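Local coordinates for protein putative cytochrome C (Sinorhizobium meliloti, PDB 4PWA) that carries electrons as SorU, a haem c-containing cytochrome of bacterial sulfite oxidation, at the interface of chains A and B. Coordinates in Å, arbitrary orientation; residue numbers count along the deposited sequence, not the author numbering. Chains: chain A/B, Putative cytochrome C.

Contact 1: the interface of chains A and B. Residues chain A 18-19; chain B 28, 31.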
ATOM      1  N   GLU A  18      -3.468  17.928  -4.903  1.00 28.23           N
ATOM      2  CA  GLU A  18      -2.514  17.928  -3.795  1.00 29.48           C
ATOM      3  C   GLU A  18      -3.275  17.738  -2.473  1.00 29.08           C
ATOM      4  O   GLU A  18      -4.103  18.587  -2.115  1.00 29.44           O
ATOM      5  CB  GLU A  18      -1.726  19.245  -3.764  1.00 31.19           C
ATOM      6  CG  GLU A  18      -0.621  19.311  -4.829  1.00 34.36           C
ATOM      7  CD  GLU A  18       0.233  20.573  -4.769  1.00 38.57           C
ATOM      8  OE1 GLU A  18       0.357  21.182  -3.677  1.00 41.83           O
ATOM      9  OE2 GLU A  18       0.787  20.954  -5.830  1.00 41.07           O
ATOM     10  N   PRO A  19      -3.056  16.598  -1.787  1.00 28.14           N
ATOM     11  CA  PRO A  19      -2.310  15.425  -2.247  1.00 27.41           C
ATOM     12  C   PRO A  19      -3.075  14.797  -3.396  1.00 26.11           C
ATOM     13  O   PRO A  19      -4.233  15.134  -3.595  1.00 25.23           O
ATOM     14  CB  PRO A  19      -2.300  14.503  -1.019  1.00 27.65           C
ATOM     15  CG  PRO A  19      -2.687  15.380   0.133  1.00 28.68           C
ATOM     16  CD  PRO A  19      -3.595  16.400  -0.435  1.00 28.59           C
TER
ATOM     17  N   ALA B  28      -2.427  15.099   5.549  1.00 27.29           N
ATOM     18  CA  ALA B  28      -2.653  15.845   4.296  1.00 29.92           C
ATOM     19  C   ALA B  28      -1.676  16.990   4.052  1.00 30.90           C
ATOM     20  O   ALA B  28      -1.287  17.249   2.923  1.00 32.50           O
ATOM     21  CB  ALA B  28      -4.075  16.379   4.251  1.00 31.30           C
ATOM     22  N   GLU B  31       1.392  15.822   2.513  1.00 32.67           N
ATOM     23  CA  GLU B  31       1.073  14.856   1.456  1.00 34.11           C
ATOM     24  C   GLU B  31       1.508  13.433   1.832  1.00 31.99           C
ATOM     25  O   GLU B  31       1.772  12.608   0.971  1.00 33.11           O
ATOM     26  CB  GLU B  31       1.673  15.303   0.129  1.00 37.14           C
ATOM     27  CG  GLU B  31       1.156  16.665  -0.272  1.00 41.80           C
ATOM     28  CD  GLU B  31       1.565  17.041  -1.657  1.00 48.80           C
ATOM     29  OE1 GLU B  31       2.790  17.120  -1.908  1.00 53.06           O
ATOM     30  OE2 GLU B  31       0.668  17.267  -2.495  1.00 54.25           O
TER
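B:Glu31 lays its side chain over A:Pro19 and brings its carboxylate up against the aliphatic stem of A:Glu18. Its methylene CG sits over the face of the proline ring, 4.1 Å from A:Pro19 CB and from CG, and the backbone shares in this packing, with A:Pro19 CG 4.0 Å from B:Glu31 CA. The chain runs out nearly straight beyond CG (chi2 -172°), which carries the carboxylate past the ring to the preceding residue. There B:Glu31 OE2 stands 3.4 Å from A:Glu18 CB and equally near CG, and 3.5 Å from A:Pro19 CA, so that one carboxylate oxygen rests on carbon from both residues. A:Glu18 is extended too, and its carboxylate plane is turned 61° from that of B:Glu31. The two acids come near each other, with A:Glu18 OE1 4.1 Å from B:Glu31 OE2; like charges at this spacing would probably disfavour the pairing if both are ionised. The peptide bond leading into A:Pro19 is cis, a kink that shapes the loop just ahead of the haem-binding CXXCH segment. At the CG corner, on the side of the ring that B:Glu31 covers, the carbonyl O of B:Ala28, first residue of the 3-10 helix 28-30, lies 3.6 Å from A:Pro19 CG. The patch thus sets the loop beside one chain's haem attachment site against the neighbouring copy, mainly through carbon and carboxylate contacts, in a pairing that may belong to the crystal.

Contact 2: the interface of chains A and B. Residues chain A 36, 60; chain B 39, 41-42.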
ATOM      1  N   VAL A  36      -6.496   4.882   1.621  1.00 27.98           N
ATOM      2  CA  VAL A  36      -6.788   5.780   2.752  1.00 27.90           C
ATOM      3  C   VAL A  36      -8.272   6.092   2.871  1.00 27.01           C
ATOM      4  O   VAL A  36      -8.824   6.100   3.966  1.00 27.53           O
ATOM      5  CB  VAL A  36      -5.988   7.097   2.662  1.00 28.01           C
ATOM      6  CG1 VAL A  36      -6.395   8.044   3.772  1.00 28.10           C
ATOM      7  CG2 VAL A  36      -4.457   6.818   2.707  1.00 28.29           C
ATOM      8  N   PRO A  60     -11.888  13.182   7.521  1.00 30.83           N
ATOM      9  CA  PRO A  60     -10.457  13.469   7.466  1.00 30.91           C
ATOM     10  C   PRO A  60      -9.918  13.839   6.065  1.00 29.43           C
ATOM     11  O   PRO A  60      -8.734  14.179   5.944  1.00 29.99           O
ATOM     12  CB  PRO A  60      -9.815  12.176   7.993  1.00 31.05           C
ATOM     13  CG  PRO A  60     -10.822  11.110   7.777  1.00 30.32           C
ATOM     14  CD  PRO A  60     -12.169  11.739   7.627  1.00 30.83           C
TER
ATOM     15  N   ASN B  39      -4.620   7.414  10.593  1.00 23.10           N
ATOM     16  CA  ASN B  39      -4.697   8.679   9.893  1.00 23.36           C
ATOM     17  C   ASN B  39      -4.693   9.828  10.901  1.00 22.87           C
ATOM     18  O   ASN B  39      -5.596   9.935  11.723  1.00 23.19           O
ATOM     19  CB  ASN B  39      -5.972   8.739   9.041  1.00 25.13           C
ATOM     20  CG  ASN B  39      -6.014   9.954   8.170  1.00 25.71           C
ATOM     21  OD1 ASN B  39      -5.245  10.890   8.378  1.00 26.50           O
ATOM     22  ND2 ASN B  39      -6.878   9.941   7.162  1.00 26.68           N
ATOM     23  N   ASP B  41      -5.004  13.048  10.461  1.00 26.25           N
ATOM     24  CA  ASP B  41      -6.093  13.986  10.199  1.00 29.28           C
ATOM     25  C   ASP B  41      -7.405  13.532  10.858  1.00 30.43           C
ATOM     26  O   ASP B  41      -8.305  14.338  11.087  1.00 32.21           O
ATOM     27  CB  ASP B  41      -6.339  14.135   8.691  1.00 30.84           C
ATOM     28  CG  ASP B  41      -5.139  14.707   7.951  1.00 32.52           C
ATOM     29  OD1 ASP B  41      -4.654  15.808   8.323  1.00 34.84           O
ATOM     30  OD2 ASP B  41      -4.693  14.052   6.982  1.00 34.13           O
ATOM     31  N   GLU B  42      -7.520  12.237  11.122  1.00 29.81           N
ATOM     32  CA  GLU B  42      -8.668  11.702  11.865  1.00 31.31           C
ATOM     33  C   GLU B  42      -8.391  11.848  13.370  1.00 30.78           C
ATOM     34  O   GLU B  42      -9.223  12.340  14.124  1.00 31.85           O
ATOM     35  CB  GLU B  42      -8.928  10.232  11.462  1.00 30.92           C
ATOM     36  CG  GLU B  42      -9.992   9.494  12.262  1.00 32.74           C
ATOM     37  CD  GLU B  42     -11.392  10.031  12.069  1.00 35.60           C
ATOM     38  OE1 GLU B  42     -11.572  10.986  11.290  1.00 36.50           O
ATOM     39  OE2 GLU B  42     -12.326   9.492  12.708  1.00 38.18           O
TER
HETATM   40  O   HOH W   1      -6.652  12.452   5.572  1.00 26.15           O
HETATM   41  O   HOH W   2      -8.441   7.626   6.743  1.00 32.18           O
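B:Asn39 turns its CG away from its own backbone N (chi1 -173°), directing the amide towards A:Pro60 and A:Val36, while B:Glu42, likewise swung away from its N but bent at chi2 (66°), curls its carboxylate back over the proline ring. In this class I-type c-type cytochrome A:Pro60 directly precedes A:Met61, the axial methionine of the haem iron, so the surface engaged includes the methionine-ligand loop. A:Pro60 has 79 Å² of its surface hidden by chain B. Its CB faces the amide nitrogen ND2 of B:Asn39 at 3.8 Å, and its CG lies 3.6 Å from the carboxylate oxygen OE1 of B:Glu42; the amide comes to the CB edge and the carboxylate oxygen over the face of the ring. Two waters extend the reach of the amide: ND2 points almost straight at water 2 (2.8 Å), which also meets A:Val36 O, and at water 1 (3.0 Å), which meets A:Pro60 O at 2.7 Å and the carboxylate OD2 of B:Asp41. The other end of the amide, OD1, accepts the backbone N of B:Asp41 (3.0 Å) from above the carbonyl plane, holding the group to the start of helix 40-43 and limiting its rotation. A leucine in place of B:Asn39 would probably leave both waters without their amide donor, weakening the bridges to A:Val36 and A:Pro60, and deprive the B:Asp41 N-H of its acceptor. B:Asp41 CB also packs against A:Pro60 O.

Contacts 1 and 2 are centred about 12 Å apart, measured between the centres of their C-alpha atoms, and belong to one interface between two copies of the cytochrome. They have no residue in common. On chain A, contact 1 uses the loop just before the CXXCH segment and contact 2 the methionine-ligand loop together with A:Val36, so chain B touches segments next to both the covalent attachment and an axial ligand of the haem. Chain B answers with its 3-10 helix 28-30 and following residue, then with helix 40-43 and the residue before it. The interface is not an exact two-fold, and may reflect crystal packing.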